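Local coordinates for protein 4-hydroxythreonine-4-phosphate dehydrogenase (Legionella pneumophila subsp. pneumophila, PDB 6XMY) that probably catalyses the NAD(P)-dependent oxidation of 4-(phosphooxy)-L-threonine, a step in pyridoxine 5'-phosphate biosynthesis, with the help of a divalent metal ion, at residues Ala20-Asp25 / Thr301-Gly307; Val152-Ser158 / Glu282-Leu288; Lys276-Phe280 / Val297-Thr301. All coordinates share one frame. Residue numbers count along the deposited sequence, not the author numbering.

Interaction 1: residues Ala20-Asp25 / Thr301-Gly307; sequences AGIGPD and TALELAG. With NAD (nicotinamide-adenine-dinucleotide), chain B.
Ile22, in the p,t rotamer, lays its side chain over the 301-307 turn: CD1 lies 3.8 Å from Ala302 CB, and CG2 lies 3.8 Å from Leu305 CB. Its backbone fixes the register, with Ile22 N donating to Thr301 O at 3.0 Å (153°). Gly21 CA comes within 3.4 Å of that same Thr301 O; an ideal CB on Gly21 would clash there. Ala302 has left-handed backbone angles (42/56) and starts a 3-10 turn, in which Leu305 N bonds to Ala302 O at 2.8 Å. At the far end, Asp25 (chi1 m) accepts Gly307 N on OD2 at 2.8 Å (160°), while its OD1 forms a salt bridge with Arg49. The turn is part of the NAD site: Ala302 N reaches NAD O1A at 3.1 Å and Glu304 OE2 accepts NAD O2B at 2.7 Å; from the facing segment, Ile22 CD1 comes to 3.6 Å from NAD N6A. The contact thus joins the start of helix 23-29 to the loop between strand 294-297 and helix 314-328, with Arg49 of helix 43-52 alongside Ala306.

Interaction 2: residues Val152-Ser158 / Glu282-Leu288; sequences VMMLACS and EAVNITL. With SO4 (sulfate ion), chain C.
Met154, Ile286, Val152 and Leu288 make the apolar centre of an antiparallel strand pair, 152-156 with 284-288, inside the large mixed sheet of this PdxA chain. Met154 (t,t,p) brings CE to 3.7 Å from Ile286 CG2 and CB to 4.1 Å from Leu288 CD1, while Val152 CB and Leu288 CB are 4.1 Å apart. Ala156 and Val284 share this face, which packs against helix 180-197 through Val152, Met154 and Leu288.

The strand axes approach to 4.7 Å at 149°. Hydrogen-bonded pairs are Val152-Leu288, Met154-Ile286 and Ala156-Val284, each with two bonds: Val152 N to Leu288 O 2.9 Å and Leu288 N to Val152 O 2.8 Å, Met154 N to Ile286 O 3.0 Å and Ile286 N to Met154 O 2.8 Å, Ala156 N to Val284 O 2.8 Å and Val284 N to Ala156 O 2.9 Å. Between them lie the non-hydrogen-bonded pairs Met153-Thr287 and Leu155-Asn285, the latter with CA atoms 4.3 Å apart.

These pairs form the other face, where Leu155 CD1 meets Asn285 CB at 3.8 Å and Leu155 also touches helix 268-279. Asn285, a predicted substrate residue, is in the t rotamer; a sulfate ion lies beside it, also bound by His138, Thr139 and Arg294, consistent with the place of a substrate phosphate. Beyond the strands, Ser158 N donates to Glu282 OE2 at 2.9 Å. On the sulfate side, Asn285 ND2 donates to SO4 O1 at 2.9 Å.

Interaction 3: residues Lys276-Phe280 / Val297-Thr301; sequences KYAGF and VDHGT. With NAD (nicotinamide-adenine-dinucleotide), chain B.
Val297 leads out of strand 294-297 and brings its O within 4.0 Å of NAD N7N. Next, Asp298 (chi1 p) points its CA-to-CB bond toward 276-280, and its CA lies 6.9 Å from that of Phe280. Its carbonyl is the polar link: Lys276, extended in m,t,t,t, donates NZ to Asp298 O at 2.8 Å. His299 (chi1 p) follows, with CB 3.6 Å from Phe280 CZ; Phe280 is in the t rotamer, which swings its ring end nearer the loop. The His299 ring lies with one face under NAD N7A, and its ND1 donates to Gly300 O at 2.9 Å. NAD C8A approaches the edge of the Phe280 ring, 3.8 Å from CZ. At Gly300 the backbone N donates to NAD O2A at 2.8 Å; an ideal CB would fall 2.3 Å from NAD O4D, so the cofactor leaves no room for one. Thr301 N then reaches NAD O4D at 3.3 Å. Lys276, a predicted substrate residue whose nearest side-chain atom is about 5 Å from the zinc, makes this a junction of the NAD pocket and the metal-containing active site.

From the N terminus, 20-25 comes first and waits until 301-307 for its partner, so interaction 1 closes a loop holding nearly the whole chain, with interactions 2 and 3 nested inside. Next comes 152-158, which pairs with 282-288; before that loop closes, 276-280 has begun the one ended by 297-301, so interactions 2 and 3 cross. They also touch: Leu155 CD2 is 3.9 Å from Lys276 CE, and Ala283 CB is 3.3 Å from Asp298 OD2. Thr301 belongs to interactions 1 and 3, where Ile22 CD1 meets His299 CE1 at 3.5 Å. Helix 23-29, the mid-sheet strands and helix 268-279 are thereby tied around the cofactor loop.

Interaction 1: residues Ala20-Asp25 / Thr301-Gly307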
loop_
_atom_site.group_PDB
_atom_site.type_symbol
_atom_site.label_atom_id
_atom_site.label_comp_id
_atom_site.label_asym_id
_atom_site.label_seq_id
_atom_site.Cartn_x
_atom_site.Cartn_y
_atom_site.Cartn_z
ATOM N N ALA A 20 -12.230 7.910 -11.906
ATOM C CA ALA A 20 -12.748 9.253 -11.670
ATOM C C ALA A 20 -11.899 10.038 -10.678
ATOM O O ALA A 20 -12.114 11.248 -10.529
ATOM C CB ALA A 20 -14.190 9.180 -11.155
ATOM N N GLY A 21 -10.968 9.380 -9.995
ATOM C CA GLY A 21 -10.110 10.007 -9.019
ATOM C C GLY A 21 -8.764 10.399 -9.593
ATOM O O GLY A 21 -8.563 10.447 -10.812
ATOM N N ILE A 22 -7.810 10.663 -8.693
ATOM C CA ILE A 22 -6.512 11.183 -9.118
ATOM C C ILE A 22 -5.544 10.102 -9.582
ATOM O O ILE A 22 -4.438 10.437 -10.027
ATOM C CB ILE A 22 -5.826 12.061 -8.048
ATOM C CG1 ILE A 22 -5.631 11.289 -6.733
ATOM C CG2 ILE A 22 -6.584 13.377 -7.873
ATOM C CD1 ILE A 22 -4.725 12.014 -5.742
ATOM N N GLY A 23 -5.908 8.824 -9.482
ATOM C CA GLY A 23 -5.043 7.748 -9.925
ATOM C C GLY A 23 -4.518 7.944 -11.340
ATOM O O GLY A 23 -3.306 7.883 -11.582
ATOM N N PRO A 24 -5.417 8.165 -12.312
ATOM C CA PRO A 24 -4.936 8.454 -13.674
ATOM C C PRO A 24 -3.998 9.649 -13.721
ATOM O O PRO A 24 -2.943 9.573 -14.366
ATOM C CB PRO A 24 -6.237 8.688 -14.457
ATOM C CG PRO A 24 -7.242 7.824 -13.744
ATOM C CD PRO A 24 -6.882 7.968 -12.277
ATOM N N ASP A 25 -4.343 10.737 -13.015
ATOM C CA ASP A 25 -3.483 11.919 -12.987
ATOM C C ASP A 25 -2.088 11.558 -12.500
ATOM O O ASP A 25 -1.088 12.040 -13.044
ATOM C CB ASP A 25 -4.063 12.987 -12.049
ATOM C CG ASP A 25 -5.505 13.350 -12.357
ATOM O OD1 ASP A 25 -6.322 12.453 -12.625
ATOM O OD2 ASP A 25 -5.842 14.553 -12.276
ATOM N N THR A 301 -8.575 8.623 -3.220
ATOM C CA THR A 301 -8.915 8.990 -4.584
ATOM C C THR A 301 -8.971 10.490 -4.809
ATOM O O THR A 301 -8.908 10.922 -5.960
ATOM C CB THR A 301 -10.252 8.348 -4.974
ATOM O OG1 THR A 301 -11.220 8.549 -3.930
ATOM C CG2 THR A 301 -10.074 6.865 -5.190
ATOM N N ALA A 302 -9.131 11.288 -3.755
ATOM C CA ALA A 302 -9.176 12.748 -3.867
ATOM C C ALA A 302 -10.008 13.204 -5.076
ATOM O O ALA A 302 -9.544 13.948 -5.938
ATOM C CB ALA A 302 -7.765 13.341 -3.885
ATOM N N LEU A 303 -11.266 12.750 -5.104
ATOM C CA LEU A 303 -12.119 12.955 -6.275
ATOM C C LEU A 303 -12.198 14.415 -6.687
ATOM O O LEU A 303 -12.165 14.733 -7.876
ATOM C CB LEU A 303 -13.525 12.418 -6.008
ATOM C CG LEU A 303 -13.629 10.896 -5.969
ATOM C CD1 LEU A 303 -14.914 10.477 -5.254
ATOM C CD2 LEU A 303 -13.591 10.343 -7.388
ATOM N N GLU A 304 -12.304 15.319 -5.714
ATOM C CA GLU A 304 -12.432 16.737 -6.017
ATOM C C GLU A 304 -11.185 17.318 -6.673
ATOM O O GLU A 304 -11.256 18.415 -7.235
ATOM C CB GLU A 304 -12.763 17.509 -4.734
ATOM C CG GLU A 304 -11.616 17.577 -3.720
ATOM C CD GLU A 304 -11.298 16.239 -3.054
ATOM O OE1 GLU A 304 -12.155 15.326 -3.073
ATOM O OE2 GLU A 304 -10.181 16.106 -2.507
ATOM N N LEU A 305 -10.047 16.620 -6.609
ATOM C CA LEU A 305 -8.828 17.098 -7.244
ATOM C C LEU A 305 -8.612 16.525 -8.634
ATOM O O LEU A 305 -7.709 16.989 -9.340
ATOM C CB LEU A 305 -7.600 16.767 -6.391
ATOM C CG LEU A 305 -7.582 17.307 -4.958
ATOM C CD1 LEU A 305 -6.236 17.038 -4.293
ATOM C CD2 LEU A 305 -7.896 18.785 -4.942
ATOM N N ALA A 306 -9.401 15.532 -9.033
ATOM C CA ALA A 306 -9.164 14.871 -10.311
ATOM C C ALA A 306 -9.290 15.863 -11.464
ATOM O O ALA A 306 -10.266 16.619 -11.554
ATOM C CB ALA A 306 -10.134 13.701 -10.480
ATOM N N GLY A 307 -8.279 15.871 -12.335
ATOM C CA GLY A 307 -8.245 16.753 -13.482
ATOM C C GLY A 307 -7.889 18.193 -13.184
ATOM O O GLY A 307 -7.991 19.031 -14.085
HETATM P PA NAD B . -8.154 10.797 0.556
HETATM O O1A NAD B . -8.935 10.677 -0.738
HETATM O O2A NAD B . -6.654 10.741 0.752
HETATM O O5B NAD B . -8.598 12.405 0.984
HETATM C C5B NAD B . -8.008 12.798 2.201
HETATM C C4B NAD B . -7.477 14.238 2.082
HETATM O O4B NAD B . -6.177 14.193 1.447
HETATM C C3B NAD B . -8.425 15.061 1.166
HETATM O O3B NAD B . -8.440 16.367 1.718
HETATM C C2B NAD B . -7.709 14.973 -0.214
HETATM O O2B NAD B . -7.937 16.091 -1.021
HETATM C C1B NAD B . -6.217 14.971 0.244
HETATM N N9A NAD B . -5.341 14.240 -0.667
HETATM C C8A NAD B . -5.291 12.864 -0.955
HETATM N N7A NAD B . -4.338 12.563 -1.821
HETATM C C5A NAD B . -3.719 13.771 -2.110
HETATM C C6A NAD B . -2.646 14.115 -2.957
HETATM N N6A NAD B . -2.000 13.150 -3.663
HETATM N N1A NAD B . -2.239 15.416 -3.055
HETATM C C2A NAD B . -2.918 16.341 -2.312
HETATM N N3A NAD B . -3.955 16.168 -1.470
HETATM C C4A NAD B . -4.331 14.845 -1.396
HETATM O O3 NAD B . -8.834 9.682 1.517
HETATM P PN NAD B . -10.296 9.641 2.126
HETATM O O1N NAD B . -10.307 9.029 3.505
HETATM O O2N NAD B . -11.084 10.817 1.652
HETATM O O5D NAD B . -11.058 8.309 1.234
HETATM C C5D NAD B . -11.293 8.556 -0.113
HETATM C C4D NAD B . -11.380 7.196 -0.808
HETATM O O4D NAD B . -10.025 6.719 -1.008
HETATM C C3D NAD B . -12.085 6.147 0.120
HETATM O O3D NAD B . -12.810 5.309 -0.732
HETATM C C2D NAD B . -10.894 5.394 0.755
HETATM O O2D NAD B . -11.149 4.055 1.076
HETATM C C1D NAD B . -9.968 5.395 -0.494
HETATM N N1N NAD B . -8.533 5.144 -0.125
HETATM C C2N NAD B . -7.857 4.275 -0.940
HETATM C C3N NAD B . -6.515 3.978 -0.688
HETATM C C7N NAD B . -5.878 3.038 -1.641
HETATM O O7N NAD B . -6.497 2.603 -2.614
HETATM N N7N NAD B . -4.562 2.705 -1.395
HETATM C C4N NAD B . -5.857 4.571 0.405
HETATM C C5N NAD B . -6.578 5.468 1.214
HETATM C C6N NAD B . -7.933 5.745 0.944
#

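Interaction 2: residues Val152-Ser158 / Glu282-Leu288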
loop_
_atom_site.group_PDB
_atom_site.type_symbol
_atom_site.label_atom_id
_atom_site.label_comp_id
_atom_site.label_asym_id
_atom_site.label_seq_id
_atom_site.Cartn_x
_atom_site.Cartn_y
_atom_site.Cartn_z
ATOM N N VAL A 152 0.598 -8.250 5.685
ATOM C CA VAL A 152 0.748 -7.134 6.609
ATOM C C VAL A 152 0.788 -5.844 5.807
ATOM O O VAL A 152 1.569 -5.717 4.855
ATOM C CB VAL A 152 2.018 -7.258 7.471
ATOM C CG1 VAL A 152 2.140 -6.034 8.388
ATOM C CG2 VAL A 152 2.009 -8.549 8.273
ATOM N N MET A 153 -0.051 -4.894 6.191
ATOM C CA MET A 153 0.010 -3.542 5.653
ATOM C C MET A 153 1.017 -2.745 6.469
ATOM O O MET A 153 0.886 -2.627 7.695
ATOM C CB MET A 153 -1.353 -2.860 5.729
ATOM C CG MET A 153 -1.293 -1.366 5.420
ATOM S SD MET A 153 -2.854 -0.489 5.649
ATOM C CE MET A 153 -3.924 -1.431 4.563
ATOM N N MET A 154 2.021 -2.202 5.796
ATOM C CA MET A 154 3.032 -1.389 6.457
ATOM C C MET A 154 3.178 -0.093 5.685
ATOM O O MET A 154 3.429 -0.113 4.479
ATOM C CB MET A 154 4.380 -2.111 6.555
ATOM C CG MET A 154 5.424 -1.303 7.309
ATOM S SD MET A 154 7.016 -2.129 7.427
ATOM C CE MET A 154 7.663 -1.886 5.779
ATOM N N LEU A 155 2.991 1.027 6.357
ATOM C CA LEU A 155 3.329 2.314 5.766
ATOM C C LEU A 155 4.752 2.689 6.160
ATOM O O LEU A 155 5.191 2.437 7.292
ATOM C CB LEU A 155 2.321 3.400 6.164
ATOM C CG LEU A 155 1.105 3.499 5.219
ATOM C CD1 LEU A 155 0.201 2.267 5.317
ATOM C CD2 LEU A 155 0.304 4.774 5.457
ATOM N N ALA A 156 5.478 3.274 5.216
ATOM C CA ALA A 156 6.900 3.513 5.396
ATOM C C ALA A 156 7.271 4.884 4.864
ATOM O O ALA A 156 6.880 5.254 3.753
ATOM C CB ALA A 156 7.721 2.440 4.669
ATOM N N CYS A 157 8.025 5.624 5.665
ATOM C CA CYS A 157 8.636 6.879 5.257
ATOM C C CYS A 157 9.969 6.984 5.988
ATOM O O CYS A 157 10.321 6.114 6.788
ATOM C CB CYS A 157 7.715 8.067 5.555
ATOM S SG CYS A 157 7.263 8.231 7.313
ATOM N N SER A 158 10.719 8.054 5.713
ATOM C CA SER A 158 12.020 8.196 6.360
ATOM C C SER A 158 11.894 8.312 7.878
ATOM O O SER A 158 12.810 7.910 8.606
ATOM C CB SER A 158 12.783 9.389 5.787
ATOM O OG SER A 158 12.206 10.601 6.221
ATOM N N GLU A 282 5.501 11.574 1.205
ATOM C CA GLU A 282 6.616 10.692 0.894
ATOM C C GLU A 282 6.347 9.240 1.242
ATOM O O GLU A 282 7.116 8.371 0.814
ATOM C CB GLU A 282 7.887 11.134 1.637
ATOM C CG GLU A 282 7.863 10.772 3.116
ATOM C CD GLU A 282 9.231 10.826 3.771
ATOM O OE1 GLU A 282 9.497 11.800 4.508
ATOM O OE2 GLU A 282 10.037 9.893 3.553
ATOM N N ALA A 283 5.288 8.948 1.987
ATOM C CA ALA A 283 5.084 7.622 2.545
ATOM C C ALA A 283 4.504 6.662 1.515
ATOM O O ALA A 283 3.784 7.057 0.589
ATOM C CB ALA A 283 4.166 7.687 3.765
ATOM N N VAL A 284 4.821 5.384 1.707
ATOM C CA VAL A 284 4.427 4.301 0.822
ATOM C C VAL A 284 3.729 3.244 1.657
ATOM O O VAL A 284 4.189 2.905 2.751
ATOM C CB VAL A 284 5.667 3.684 0.150
ATOM C CG1 VAL A 284 5.283 2.483 -0.725
ATOM C CG2 VAL A 284 6.410 4.741 -0.661
ATOM N N ASN A 285 2.618 2.730 1.143
ATOM C CA ASN A 285 1.949 1.571 1.710
ATOM C C ASN A 285 2.498 0.360 0.976
ATOM O O ASN A 285 2.370 0.262 -0.248
ATOM C CB ASN A 285 0.433 1.725 1.528
ATOM C CG ASN A 285 -0.349 0.430 1.717
ATOM O OD1 ASN A 285 0.159 -0.577 2.226
ATOM N ND2 ASN A 285 -1.611 0.459 1.294
ATOM N N ILE A 286 3.175 -0.519 1.702
ATOM C CA ILE A 286 3.728 -1.732 1.118
ATOM C C ILE A 286 3.066 -2.933 1.777
ATOM O O ILE A 286 2.921 -2.972 3.007
ATOM C CB ILE A 286 5.260 -1.783 1.226
ATOM C CG1 ILE A 286 5.774 -3.078 0.609
ATOM C CG2 ILE A 286 5.724 -1.656 2.652
ATOM C CD1 ILE A 286 7.210 -3.070 0.438
ATOM N N THR A 287 2.653 -3.903 0.958
ATOM C CA THR A 287 2.048 -5.123 1.469
ATOM C C THR A 287 3.137 -6.176 1.639
ATOM O O THR A 287 3.855 -6.497 0.682
ATOM C CB THR A 287 0.967 -5.640 0.524
ATOM O OG1 THR A 287 -0.032 -4.633 0.340
ATOM C CG2 THR A 287 0.330 -6.894 1.101
ATOM N N LEU A 288 3.259 -6.711 2.851
ATOM C CA LEU A 288 4.238 -7.744 3.153
ATOM C C LEU A 288 3.567 -9.108 3.161
ATOM O O LEU A 288 2.461 -9.263 3.689
ATOM C CB LEU A 288 4.849 -7.495 4.532
ATOM C CG LEU A 288 5.300 -6.064 4.789
ATOM C CD1 LEU A 288 5.839 -5.955 6.208
ATOM C CD2 LEU A 288 6.325 -5.594 3.755
HETATM S S SO4 C . -5.238 -0.996 0.746
HETATM O O1 SO4 C . -3.863 -1.109 0.265
HETATM O O2 SO4 C . -6.126 -0.793 -0.395
HETATM O O3 SO4 C . -5.602 -2.255 1.393
HETATM O O4 SO4 C . -5.420 0.124 1.684
#

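Interaction 3: residues Lys276-Phe280 / Val297-Thr301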
loop_
_atom_site.group_PDB
_atom_site.type_symbol
_atom_site.label_atom_id
_atom_site.label_comp_id
_atom_site.label_asym_id
_atom_site.label_seq_id
_atom_site.Cartn_x
_atom_site.Cartn_y
_atom_site.Cartn_z
ATOM N N LYS A 276 1.040 9.675 8.685
ATOM C CA LYS A 276 0.694 10.588 7.604
ATOM C C LYS A 276 0.947 12.035 7.991
ATOM O O LYS A 276 1.314 12.846 7.135
ATOM C CB LYS A 276 -0.746 10.360 7.146
ATOM C CG LYS A 276 -0.936 8.996 6.480
ATOM C CD LYS A 276 -2.295 8.860 5.820
ATOM C CE LYS A 276 -2.518 7.457 5.320
ATOM N NZ LYS A 276 -3.773 7.382 4.508
ATOM N N TYR A 277 0.786 12.373 9.272
ATOM C CA TYR A 277 1.130 13.720 9.703
ATOM C C TYR A 277 2.608 13.995 9.458
ATOM O O TYR A 277 2.985 15.079 8.991
ATOM C CB TYR A 277 0.784 13.884 11.182
ATOM C CG TYR A 277 0.987 15.284 11.700
ATOM C CD1 TYR A 277 0.016 16.265 11.504
ATOM C CD2 TYR A 277 2.150 15.636 12.375
ATOM C CE1 TYR A 277 0.194 17.551 11.978
ATOM C CE2 TYR A 277 2.330 16.914 12.861
ATOM C CZ TYR A 277 1.354 17.872 12.651
ATOM O OH TYR A 277 1.530 19.153 13.128
ATOM N N ALA A 278 3.459 13.009 9.742
ATOM C CA ALA A 278 4.897 13.174 9.563
ATOM C C ALA A 278 5.319 13.109 8.096
ATOM O O ALA A 278 6.238 13.829 7.690
ATOM C CB ALA A 278 5.646 12.109 10.361
ATOM N N GLY A 279 4.685 12.255 7.289
ATOM C CA GLY A 279 5.234 11.981 5.970
ATOM C C GLY A 279 4.265 11.739 4.831
ATOM O O GLY A 279 4.600 11.010 3.896
ATOM N N PHE A 280 3.097 12.383 4.867
ATOM C CA PHE A 280 2.033 12.137 3.890
ATOM C C PHE A 280 2.533 12.113 2.448
ATOM O O PHE A 280 2.158 11.231 1.670
ATOM C CB PHE A 280 0.956 13.213 4.055
ATOM C CG PHE A 280 -0.289 12.976 3.243
ATOM C CD1 PHE A 280 -0.762 13.954 2.387
ATOM C CD2 PHE A 280 -1.003 11.799 3.366
ATOM C CE1 PHE A 280 -1.915 13.752 1.653
ATOM C CE2 PHE A 280 -2.156 11.592 2.640
ATOM C CZ PHE A 280 -2.612 12.568 1.780
ATOM N N VAL A 297 0.333 4.160 -3.108
ATOM C CA VAL A 297 0.220 5.475 -2.499
ATOM C C VAL A 297 -0.341 5.332 -1.092
ATOM O O VAL A 297 -0.974 4.330 -0.741
ATOM C CB VAL A 297 -0.673 6.401 -3.334
ATOM C CG1 VAL A 297 -0.026 6.700 -4.674
ATOM C CG2 VAL A 297 -2.072 5.804 -3.487
ATOM N N ASP A 298 -0.107 6.361 -0.275
ATOM C CA ASP A 298 -0.605 6.411 1.097
ATOM C C ASP A 298 -1.822 7.317 1.228
ATOM O O ASP A 298 -2.072 7.882 2.299
ATOM C CB ASP A 298 0.492 6.850 2.067
ATOM C CG ASP A 298 0.777 8.329 1.984
ATOM O OD1 ASP A 298 0.513 8.933 0.925
ATOM O OD2 ASP A 298 1.240 8.902 2.996
ATOM N N HIS A 299 -2.586 7.476 0.155
ATOM C CA HIS A 299 -3.712 8.390 0.149
ATOM C C HIS A 299 -4.808 7.800 -0.717
ATOM O O HIS A 299 -4.616 6.793 -1.404
ATOM C CB HIS A 299 -3.302 9.777 -0.349
ATOM C CG HIS A 299 -2.756 9.777 -1.743
ATOM N ND1 HIS A 299 -3.553 9.578 -2.851
ATOM C CD2 HIS A 299 -1.496 9.960 -2.211
ATOM C CE1 HIS A 299 -2.808 9.633 -3.941
ATOM N NE2 HIS A 299 -1.555 9.863 -3.583
ATOM N N GLY A 300 -5.956 8.459 -0.698
ATOM C CA GLY A 300 -7.130 8.009 -1.405
ATOM C C GLY A 300 -7.330 8.695 -2.738
ATOM O O GLY A 300 -6.410 9.294 -3.314
ATOM N N THR A 301 -8.575 8.623 -3.220
ATOM C CA THR A 301 -8.915 8.990 -4.584
ATOM C C THR A 301 -8.971 10.490 -4.809
ATOM O O THR A 301 -8.908 10.922 -5.960
ATOM C CB THR A 301 -10.252 8.348 -4.974
ATOM O OG1 THR A 301 -11.220 8.549 -3.930
ATOM C CG2 THR A 301 -10.074 6.865 -5.190
HETATM P PA NAD B . -8.154 10.797 0.556
HETATM O O1A NAD B . -8.935 10.677 -0.738
HETATM O O2A NAD B . -6.654 10.741 0.752
HETATM O O5B NAD B . -8.598 12.405 0.984
HETATM C C5B NAD B . -8.008 12.798 2.201
HETATM C C4B NAD B . -7.477 14.238 2.082
HETATM O O4B NAD B . -6.177 14.193 1.447
HETATM C C3B NAD B . -8.425 15.061 1.166
HETATM O O3B NAD B . -8.440 16.367 1.718
HETATM C C2B NAD B . -7.709 14.973 -0.214
HETATM O O2B NAD B . -7.937 16.091 -1.021
HETATM C C1B NAD B . -6.217 14.971 0.244
HETATM N N9A NAD B . -5.341 14.240 -0.667
HETATM C C8A NAD B . -5.291 12.864 -0.955
HETATM N N7A NAD B . -4.338 12.563 -1.821
HETATM C C5A NAD B . -3.719 13.771 -2.110
HETATM C C6A NAD B . -2.646 14.115 -2.957
HETATM N N6A NAD B . -2.000 13.150 -3.663
HETATM N N1A NAD B . -2.239 15.416 -3.055
HETATM C C2A NAD B . -2.918 16.341 -2.312
HETATM N N3A NAD B . -3.955 16.168 -1.470
HETATM C C4A NAD B . -4.331 14.845 -1.396
HETATM O O3 NAD B . -8.834 9.682 1.517
HETATM P PN NAD B . -10.296 9.641 2.126
HETATM O O1N NAD B . -10.307 9.029 3.505
HETATM O O2N NAD B . -11.084 10.817 1.652
HETATM O O5D NAD B . -11.058 8.309 1.234
HETATM C C5D NAD B . -11.293 8.556 -0.113
HETATM C C4D NAD B . -11.380 7.196 -0.808
HETATM O O4D NAD B . -10.025 6.719 -1.008
HETATM C C3D NAD B . -12.085 6.147 0.120
HETATM O O3D NAD B . -12.810 5.309 -0.732
HETATM C C2D NAD B . -10.894 5.394 0.755
HETATM O O2D NAD B . -11.149 4.055 1.076
HETATM C C1D NAD B . -9.968 5.395 -0.494
HETATM N N1N NAD B . -8.533 5.144 -0.125
HETATM C C2N NAD B . -7.857 4.275 -0.940
HETATM C C3N NAD B . -6.515 3.978 -0.688
HETATM C C7N NAD B . -5.878 3.038 -1.641
HETATM O O7N NAD B . -6.497 2.603 -2.614
HETATM N N7N NAD B . -4.562 2.705 -1.395
HETATM C C4N NAD B . -5.857 4.571 0.405
HETATM C C5N NAD B . -6.578 5.468 1.214
HETATM C C6N NAD B . -7.933 5.745 0.944
#